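Local coordinates for protein geranyl diphosphate synthase small subunit (Antirrhinum majus, PDB 3QKC) that probably acts as the small partner of a large subunit in the prenyltransferase that joins dimethylallyl and isopentenyl diphosphates into geranyl diphosphate, at residues 47-57 with 183-194; 166-176 with 221-229. All blocks are in the same frame, centred on the assembly; numbering follows the deposited sequence.

Contact 1. Residues 47-57 with 183-194; sequences TSASALCVAAC and LHACGAACGAIL
S48 and H184 form the hydrogen bond between these two helices, with S48 OG 2.7 Å from H184 NE2 and lying in the plane of the imidazole at its edge. H184 CG stands anti to its carbonyl carbon (chi1 -74°), which swings the ring towards the start of helix 48-59. Its other nitrogen, ND1, is bonded to the carbonyl of E180 one turn earlier, while S48 OG has a second, weak bond to Q216, so the buried ring is held at both nitrogens.

A CH-pi contact fixes the ring's face: A49 CB sits 3.6 Å from the centroid of the H184 ring, nearly over its centre. Alanine suits the place because its single methyl fits against the ring. A49 N donates instead to T47 OG1 (3.1 Å), the N-cap bond of this helix.

Further along, the backbones themselves touch. The axes of these two segments approach to 6.9 Å, nearly parallel, at a crossing angle of -27°. CA-H...O contacts alternate between them: C53 CA to G187 O at 3.2 Å, G191 CA to C53 O at 3.2 Å, and C57 CA to G191 O at 3.3 Å. G187 and G191 form a GxxxG pair facing A49, C53 and C57; a side chain on either glycine would run into the facing helix.

Among apolar groups, L52 CD2 rests on A188 CB (3.9 Å) and C53 SG meets C190 CB; the A56 methyl lies against backbone, at A188 O. This pairing is buried inside the all-helical fold, with helices 5-24 and 68-85 covering helix 48-59. The chemistry is divided: one polar, ring-centred end probably helps set the lengthwise position, and the largely apolar remainder probably owes its cohesion to van der Waals contact and weak CA-H...O attraction.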
loop_
_atom_site.group_PDB
_atom_site.type_symbol
_atom_site.label_atom_id
_atom_site.label_comp_id
_atom_site.label_asym_id
_atom_site.label_seq_id
_atom_site.Cartn_x
_atom_site.Cartn_y
_atom_site.Cartn_z
ATOM N N THR A 47 3.717 1.752 18.299
ATOM C CA THR A 47 4.600 0.596 18.291
ATOM C C THR A 47 6.021 1.084 18.407
ATOM O O THR A 47 6.383 2.080 17.773
ATOM C CB THR A 47 4.474 -0.287 17.032
ATOM O OG1 THR A 47 5.602 -1.174 16.979
ATOM C CG2 THR A 47 4.447 0.565 15.738
ATOM N N SER A 48 6.812 0.376 19.215
ATOM C CA SER A 48 8.231 0.677 19.394
ATOM C C SER A 48 9.064 0.499 18.114
ATOM O O SER A 48 10.204 0.971 18.051
ATOM C CB SER A 48 8.815 -0.174 20.521
ATOM O OG SER A 48 8.634 -1.548 20.259
ATOM N N ALA A 49 8.488 -0.181 17.115
ATOM C CA ALA A 49 9.086 -0.321 15.770
ATOM C C ALA A 49 9.347 1.019 15.099
ATOM O O ALA A 49 10.340 1.171 14.410
ATOM C CB ALA A 49 8.214 -1.221 14.854
ATOM N N SER A 50 8.460 1.986 15.316
ATOM C CA SER A 50 8.649 3.359 14.824
ATOM C C SER A 50 9.840 4.077 15.441
ATOM O O SER A 50 10.603 4.742 14.730
ATOM C CB SER A 50 7.386 4.194 15.037
ATOM O OG SER A 50 6.297 3.580 14.415
ATOM N N ALA A 51 10.001 3.979 16.755
ATOM C CA ALA A 51 11.178 4.597 17.385
ATOM C C ALA A 51 12.467 3.877 16.995
ATOM O O ALA A 51 13.507 4.514 16.851
ATOM C CB ALA A 51 11.037 4.652 18.894
ATOM N N LEU A 52 12.415 2.550 16.836
ATOM C CA LEU A 52 13.617 1.813 16.421
ATOM C C LEU A 52 14.136 2.318 15.062
ATOM O O LEU A 52 15.344 2.436 14.851
ATOM C CB LEU A 52 13.363 0.307 16.383
ATOM C CG LEU A 52 14.498 -0.631 15.968
ATOM C CD1 LEU A 52 15.756 -0.398 16.825
ATOM C CD2 LEU A 52 14.065 -2.101 16.018
ATOM N N CYS A 53 13.213 2.615 14.150
ATOM C CA CYS A 53 13.581 3.185 12.862
ATOM C C CYS A 53 14.461 4.407 13.002
ATOM O O CYS A 53 15.530 4.466 12.404
ATOM C CB CYS A 53 12.348 3.544 12.049
ATOM S SG CYS A 53 12.815 4.124 10.395
ATOM N N VAL A 54 14.027 5.373 13.806
ATOM C CA VAL A 54 14.818 6.582 14.020
ATOM C C VAL A 54 16.160 6.279 14.706
ATOM O O VAL A 54 17.221 6.787 14.279
ATOM C CB VAL A 54 14.040 7.662 14.788
ATOM C CG1 VAL A 54 14.932 8.873 15.081
ATOM C CG2 VAL A 54 12.805 8.111 13.983
ATOM N N ALA A 55 16.107 5.438 15.740
ATOM C CA ALA A 55 17.283 5.129 16.548
ATOM C C ALA A 55 18.327 4.354 15.757
ATOM O O ALA A 55 19.535 4.546 15.965
ATOM C CB ALA A 55 16.895 4.369 17.787
ATOM N N ALA A 56 17.860 3.491 14.854
ATOM C CA ALA A 56 18.747 2.715 13.991
ATOM C C ALA A 56 19.493 3.643 13.039
ATOM O O ALA A 56 20.688 3.472 12.814
ATOM C CB ALA A 56 17.969 1.640 13.216
ATOM N N CYS A 57 18.776 4.636 12.514
ATOM C CA CYS A 57 19.332 5.651 11.624
ATOM C C CYS A 57 20.409 6.490 12.304
ATOM O O CYS A 57 21.458 6.750 11.720
ATOM C CB CYS A 57 18.222 6.554 11.079
ATOM S SG CYS A 57 18.791 7.738 9.850
ATOM N N LEU A 183 7.631 -5.979 11.618
ATOM C CA LEU A 183 7.520 -4.515 11.753
ATOM C C LEU A 183 8.795 -3.890 12.317
ATOM O O LEU A 183 9.287 -2.906 11.772
ATOM C CB LEU A 183 6.287 -4.116 12.554
ATOM C CG LEU A 183 5.555 -2.796 12.273
ATOM C CD1 LEU A 183 5.467 -2.441 10.814
ATOM C CD2 LEU A 183 4.161 -2.893 12.859
ATOM N N HIS A 184 9.366 -4.478 13.369
ATOM C CA HIS A 184 10.624 -3.953 13.919
ATOM C C HIS A 184 11.818 -4.136 12.946
ATOM O O HIS A 184 12.648 -3.230 12.781
ATOM C CB HIS A 184 10.916 -4.590 15.274
ATOM C CG HIS A 184 10.054 -4.076 16.389
ATOM N ND1 HIS A 184 8.702 -4.339 16.476
ATOM C CD2 HIS A 184 10.364 -3.326 17.480
ATOM C CE1 HIS A 184 8.219 -3.769 17.568
ATOM N NE2 HIS A 184 9.207 -3.160 18.198
ATOM N N ALA A 185 11.882 -5.309 12.312
ATOM C CA ALA A 185 12.920 -5.612 11.334
ATOM C C ALA A 185 12.958 -4.537 10.237
ATOM O O ALA A 185 14.011 -3.976 9.940
ATOM C CB ALA A 185 12.691 -7.004 10.735
ATOM N N CYS A 186 11.788 -4.230 9.687
ATOM C CA CYS A 186 11.616 -3.198 8.678
ATOM C C CYS A 186 12.010 -1.817 9.186
ATOM O O CYS A 186 12.734 -1.063 8.507
ATOM C CB CYS A 186 10.166 -3.187 8.211
ATOM S SG CYS A 186 9.737 -1.754 7.205
ATOM N N GLY A 187 11.510 -1.464 10.360
ATOM C CA GLY A 187 11.913 -0.219 10.996
ATOM C C GLY A 187 13.425 -0.088 11.086
ATOM O O GLY A 187 13.995 0.920 10.675
ATOM N N ALA A 188 14.072 -1.120 11.627
ATOM C CA ALA A 188 15.513 -1.090 11.836
ATOM C C ALA A 188 16.236 -1.028 10.497
ATOM O O ALA A 188 17.168 -0.240 10.327
ATOM C CB ALA A 188 15.942 -2.292 12.620
ATOM N N ALA A 189 15.787 -1.833 9.536
ATOM C CA ALA A 189 16.433 -1.876 8.222
ATOM C C ALA A 189 16.300 -0.549 7.469
ATOM O O ALA A 189 17.262 -0.115 6.823
ATOM C CB ALA A 189 15.906 -3.036 7.391
ATOM N N CYS A 190 15.128 0.085 7.554
ATOM C CA CYS A 190 14.911 1.428 6.974
ATOM C C CYS A 190 15.827 2.463 7.609
ATOM O O CYS A 190 16.479 3.234 6.918
ATOM C CB CYS A 190 13.469 1.884 7.163
ATOM S SG CYS A 190 12.291 1.170 6.019
ATOM N N GLY A 191 15.856 2.490 8.936
ATOM C CA GLY A 191 16.794 3.342 9.655
ATOM C C GLY A 191 18.196 3.230 9.086
ATOM O O GLY A 191 18.818 4.236 8.720
ATOM N N ALA A 192 18.674 1.995 8.981
ATOM C CA ALA A 192 20.025 1.725 8.524
ATOM C C ALA A 192 20.226 2.143 7.066
ATOM O O ALA A 192 21.234 2.763 6.730
ATOM C CB ALA A 192 20.373 0.239 8.746
ATOM N N ILE A 193 19.250 1.830 6.210
ATOM C CA ILE A 193 19.328 2.170 4.795
ATOM C C ILE A 193 19.411 3.677 4.647
ATOM O O ILE A 193 20.278 4.195 3.927
ATOM C CB ILE A 193 18.127 1.622 3.974
ATOM C CG1 ILE A 193 18.271 0.107 3.750
ATOM C CG2 ILE A 193 18.028 2.328 2.614
ATOM C CD1 ILE A 193 16.933 -0.605 3.454
ATOM N N LEU A 194 18.526 4.374 5.350
ATOM C CA LEU A 194 18.460 5.830 5.258
ATOM C C LEU A 194 19.656 6.447 5.939
ATOM O O LEU A 194 20.095 7.532 5.574
ATOM C CB LEU A 194 17.130 6.358 5.819
ATOM C CG LEU A 194 15.960 5.822 4.964
ATOM C CD1 LEU A 194 14.608 5.836 5.706
ATOM C CD2 LEU A 194 15.867 6.573 3.627
#

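Contact 2. Residues 166-176 with 221-229; sequences LNDLELIEYVC and KNRSGFEGR
E173 OE2 is gripped by two nitrogens of the R229 guanidinium. The nearly straight bond from R229 NE is modelled at 2.5 Å, short enough that its exact length is doubtful; the bond from R229 NH2 to the same E173 oxygen is longer (3.2 Å) and weak. Glutamate has the reach for this: CG lies anti to the backbone N (chi1 -173°) and the chain stays extended beyond it, carrying the carboxylate out from helix 169-195. The carboxylate meets the guanidinium edge with the two planes 61° apart, so this is no flat, two-oxygen pairing. R229 NH1 has a second acid, E232, and a leucine in place of R229 would probably leave both carboxylates without their shared positive mate and free the end of E173 to turn.

Beside the salt bridge, F226 lies against the side of the helix where L169 and I172, one turn apart, present their side chains. L169 CG comes obliquely to F226 CE2 (3.6 Å) and I172 CG2 to F226 CZ (3.6 Å), while L169 O lies at the ring edge, in its plane. A phenylalanine can thus cover two branched aliphatic residues at once. L169 CD2 also packs against the backbone at G225 O (3.4 Å); a CB at G225 would stand close to this leucine, so glycine eases the fit.

The long basic residues contribute mainly hydrocarbon here. R223 CG rests on L166 CB (3.6 Å). K221 CG packs on I172 CG2 (3.9 Å), and the bend at chi2 (65°) turns the rest of the chain past C176 to V175, with NZ making a long, weak ion pair with E160.

The contact joins the loop and first turns of helix 169-195 to the link after helix 199-219 and the first turn of helix 227-241. Helix 199-219 packs against it through L218, which touches both C176 and F226, and helix 153-160 flanks V175.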
loop_
_atom_site.group_PDB
_atom_site.type_symbol
_atom_site.label_atom_id
_atom_site.label_comp_id
_atom_site.label_asym_id
_atom_site.label_seq_id
_atom_site.Cartn_x
_atom_site.Cartn_y
_atom_site.Cartn_z
ATOM N N LEU A 166 -3.532 -20.483 24.194
ATOM C CA LEU A 166 -2.180 -20.678 24.756
ATOM C C LEU A 166 -1.609 -22.097 24.514
ATOM O O LEU A 166 -0.667 -22.530 25.192
ATOM C CB LEU A 166 -2.169 -20.281 26.258
ATOM C CG LEU A 166 -1.411 -21.012 27.386
ATOM C CD1 LEU A 166 0.075 -20.631 27.431
ATOM C CD2 LEU A 166 -2.070 -20.758 28.746
ATOM N N ASN A 167 -2.172 -22.810 23.538
ATOM C CA ASN A 167 -1.774 -24.195 23.279
ATOM C C ASN A 167 -0.580 -24.305 22.325
ATOM O O ASN A 167 0.513 -24.706 22.745
ATOM C CB ASN A 167 -2.965 -25.029 22.779
ATOM C CG ASN A 167 -4.127 -25.034 23.768
ATOM O OD1 ASN A 167 -4.047 -25.647 24.848
ATOM N ND2 ASN A 167 -5.223 -24.350 23.395
ATOM N N ASP A 168 -0.787 -23.939 21.058
ATOM C CA ASP A 168 0.258 -24.058 20.043
ATOM C C ASP A 168 1.240 -22.886 20.139
ATOM O O ASP A 168 1.055 -21.844 19.496
ATOM C CB ASP A 168 -0.353 -24.171 18.636
ATOM C CG ASP A 168 0.613 -24.773 17.613
ATOM O OD1 ASP A 168 1.813 -24.921 17.919
ATOM O OD2 ASP A 168 0.174 -25.098 16.490
ATOM N N LEU A 169 2.284 -23.078 20.946
ATOM C CA LEU A 169 3.306 -22.057 21.210
ATOM C C LEU A 169 4.150 -21.649 19.993
ATOM O O LEU A 169 4.488 -20.477 19.850
ATOM C CB LEU A 169 4.222 -22.493 22.372
ATOM C CG LEU A 169 3.983 -21.974 23.803
ATOM C CD1 LEU A 169 2.561 -22.207 24.309
ATOM C CD2 LEU A 169 5.012 -22.564 24.779
ATOM N N GLU A 170 4.497 -22.611 19.136
ATOM C CA GLU A 170 5.302 -22.332 17.937
ATOM C C GLU A 170 4.528 -21.512 16.915
ATOM O O GLU A 170 5.101 -20.663 16.238
ATOM C CB GLU A 170 5.806 -23.623 17.281
ATOM C CG GLU A 170 6.955 -24.309 18.015
ATOM C CD GLU A 170 6.497 -25.412 18.964
ATOM O OE1 GLU A 170 5.270 -25.647 19.091
ATOM O OE2 GLU A 170 7.374 -26.056 19.579
ATOM N N LEU A 171 3.228 -21.789 16.813
ATOM C CA LEU A 171 2.318 -21.060 15.947
ATOM C C LEU A 171 2.122 -19.641 16.474
ATOM O O LEU A 171 2.038 -18.705 15.687
ATOM C CB LEU A 171 0.965 -21.777 15.833
ATOM C CG LEU A 171 -0.255 -21.010 15.290
ATOM C CD1 LEU A 171 -0.055 -20.586 13.847
ATOM C CD2 LEU A 171 -1.564 -21.798 15.433
ATOM N N ILE A 172 2.046 -19.500 17.800
ATOM C CA ILE A 172 1.928 -18.187 18.443
ATOM C C ILE A 172 3.193 -17.365 18.213
ATOM O O ILE A 172 3.113 -16.210 17.759
ATOM C CB ILE A 172 1.600 -18.297 19.946
ATOM C CG1 ILE A 172 0.167 -18.797 20.138
ATOM C CG2 ILE A 172 1.782 -16.946 20.650
ATOM C CD1 ILE A 172 -0.145 -19.274 21.549
ATOM N N GLU A 173 4.351 -17.961 18.505
ATOM C CA GLU A 173 5.630 -17.317 18.226
ATOM C C GLU A 173 5.736 -16.897 16.765
ATOM O O GLU A 173 6.133 -15.772 16.482
ATOM C CB GLU A 173 6.817 -18.215 18.597
ATOM C CG GLU A 173 8.167 -17.499 18.476
ATOM C CD GLU A 173 9.348 -18.307 18.987
ATOM O OE1 GLU A 173 9.147 -19.396 19.577
ATOM O OE2 GLU A 173 10.496 -17.839 18.798
ATOM N N TYR A 174 5.374 -17.796 15.845
ATOM C CA TYR A 174 5.435 -17.507 14.412
ATOM C C TYR A 174 4.624 -16.263 14.053
ATOM O O TYR A 174 5.069 -15.444 13.253
ATOM C CB TYR A 174 4.952 -18.688 13.561
ATOM C CG TYR A 174 5.053 -18.435 12.061
ATOM C CD1 TYR A 174 6.295 -18.295 11.446
ATOM C CD2 TYR A 174 3.909 -18.310 11.266
ATOM C CE1 TYR A 174 6.407 -18.054 10.080
ATOM C CE2 TYR A 174 4.013 -18.068 9.893
ATOM C CZ TYR A 174 5.272 -17.939 9.310
ATOM O OH TYR A 174 5.401 -17.709 7.952
ATOM N N VAL A 175 3.429 -16.158 14.626
ATOM C CA VAL A 175 2.570 -15.003 14.419
ATOM C C VAL A 175 3.242 -13.717 14.931
ATOM O O VAL A 175 3.187 -12.685 14.252
ATOM C CB VAL A 175 1.159 -15.236 15.027
ATOM C CG1 VAL A 175 0.391 -13.921 15.173
ATOM C CG2 VAL A 175 0.372 -16.241 14.174
ATOM N N CYS A 176 3.900 -13.793 16.094
ATOM C CA CYS A 176 4.620 -12.653 16.671
ATOM C C CYS A 176 5.799 -12.206 15.821
ATOM O O CYS A 176 6.031 -11.008 15.629
ATOM C CB CYS A 176 5.091 -12.967 18.084
ATOM S SG CYS A 176 3.748 -13.018 19.282
ATOM N N LYS A 221 1.208 -11.144 24.288
ATOM C CA LYS A 221 0.407 -12.331 24.580
ATOM C C LYS A 221 0.337 -12.546 26.086
ATOM O O LYS A 221 -0.720 -12.880 26.631
ATOM C CB LYS A 221 0.999 -13.569 23.891
ATOM C CG LYS A 221 0.194 -14.088 22.693
ATOM C CD LYS A 221 0.151 -13.108 21.518
ATOM C CE LYS A 221 -0.830 -13.592 20.465
ATOM N NZ LYS A 221 -0.846 -12.726 19.261
ATOM N N ASN A 222 1.485 -12.358 26.738
ATOM C CA ASN A 222 1.640 -12.402 28.197
ATOM C C ASN A 222 1.274 -13.735 28.863
ATOM O O ASN A 222 1.017 -13.784 30.072
ATOM C CB ASN A 222 0.899 -11.228 28.862
ATOM C CG ASN A 222 1.639 -10.678 30.073
ATOM O OD1 ASN A 222 1.210 -10.866 31.212
ATOM N ND2 ASN A 222 2.761 -10.000 29.829
ATOM N N ARG A 223 1.269 -14.815 28.082
ATOM C CA ARG A 223 0.899 -16.139 28.605
ATOM C C ARG A 223 2.034 -16.931 29.272
ATOM O O ARG A 223 1.856 -18.103 29.636
ATOM C CB ARG A 223 0.185 -16.973 27.537
ATOM C CG ARG A 223 -1.307 -17.118 27.797
ATOM C CD ARG A 223 -2.115 -15.868 27.411
ATOM N NE ARG A 223 -3.082 -15.504 28.454
ATOM C CZ ARG A 223 -4.179 -16.198 28.764
ATOM N NH1 ARG A 223 -4.482 -17.320 28.119
ATOM N NH2 ARG A 223 -4.978 -15.767 29.734
ATOM N N SER A 224 3.188 -16.279 29.430
ATOM C CA SER A 224 4.314 -16.793 30.230
ATOM C C SER A 224 4.973 -18.101 29.757
ATOM O O SER A 224 6.088 -18.406 30.180
ATOM C CB SER A 224 3.949 -16.875 31.727
ATOM O OG SER A 224 4.162 -15.633 32.387
ATOM N N GLY A 225 4.306 -18.868 28.895
ATOM C CA GLY A 225 4.902 -20.091 28.343
ATOM C C GLY A 225 6.191 -19.832 27.569
ATOM O O GLY A 225 6.789 -20.761 27.011
ATOM N N PHE A 226 6.634 -18.572 27.583
ATOM C CA PHE A 226 7.662 -18.070 26.673
ATOM C C PHE A 226 8.959 -17.551 27.308
ATOM O O PHE A 226 9.900 -17.229 26.579
ATOM C CB PHE A 226 7.068 -16.962 25.794
ATOM C CG PHE A 226 5.989 -17.434 24.859
ATOM C CD1 PHE A 226 4.667 -17.034 25.042
ATOM C CD2 PHE A 226 6.295 -18.278 23.792
ATOM C CE1 PHE A 226 3.666 -17.467 24.177
ATOM C CE2 PHE A 226 5.306 -18.712 22.925
ATOM C CZ PHE A 226 3.987 -18.308 23.119
ATOM N N GLU A 227 9.018 -17.464 28.640
ATOM C CA GLU A 227 10.175 -16.859 29.327
ATOM C C GLU A 227 11.539 -17.278 28.762
ATOM O O GLU A 227 12.410 -16.428 28.546
ATOM C CB GLU A 227 10.133 -17.097 30.843
ATOM C CG GLU A 227 9.526 -15.943 31.636
ATOM C CD GLU A 227 10.207 -15.710 32.987
ATOM O OE1 GLU A 227 10.410 -16.682 33.753
ATOM O OE2 GLU A 227 10.533 -14.540 33.292
ATOM N N GLY A 228 11.707 -18.578 28.520
ATOM C CA GLY A 228 12.955 -19.126 27.978
ATOM C C GLY A 228 13.258 -18.672 26.559
ATOM O O GLY A 228 14.409 -18.362 26.223
ATOM N N ARG A 229 12.223 -18.634 25.722
ATOM C CA ARG A 229 12.356 -18.144 24.353
ATOM C C ARG A 229 12.702 -16.646 24.340
ATOM O O ARG A 229 13.523 -16.199 23.536
ATOM C CB ARG A 229 11.070 -18.405 23.556
ATOM C CG ARG A 229 11.263 -18.794 22.085
ATOM C CD ARG A 229 12.599 -18.369 21.504
ATOM N NE ARG A 229 12.593 -18.350 20.047
ATOM C CZ ARG A 229 13.673 -18.495 19.284
ATOM N NH1 ARG A 229 14.870 -18.684 19.830
ATOM N NH2 ARG A 229 13.555 -18.456 17.966
#

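How the contacts relate
From the N terminus, the chain first lays down helix 48-59, whose residues 47-57 wait through 125 mostly helical residues for 183-194 to return and close contact 1 in the buried middle of the all-helical fold. Before that return it passes 166-176, which opens contact 2; this closes 44 residues later, at 221-229. The segments therefore alternate and the two loops cross. Helix 169-195 is common to both: its early turns meet the lead-in to helix 227-241, its later turns pair with helix 48-59. With centres 24 Å apart and nearest atoms about 7 Å apart, the contacts do not touch, yet together they join helix 48-59 and the start of helix 227-241 to opposite halves of one long helix.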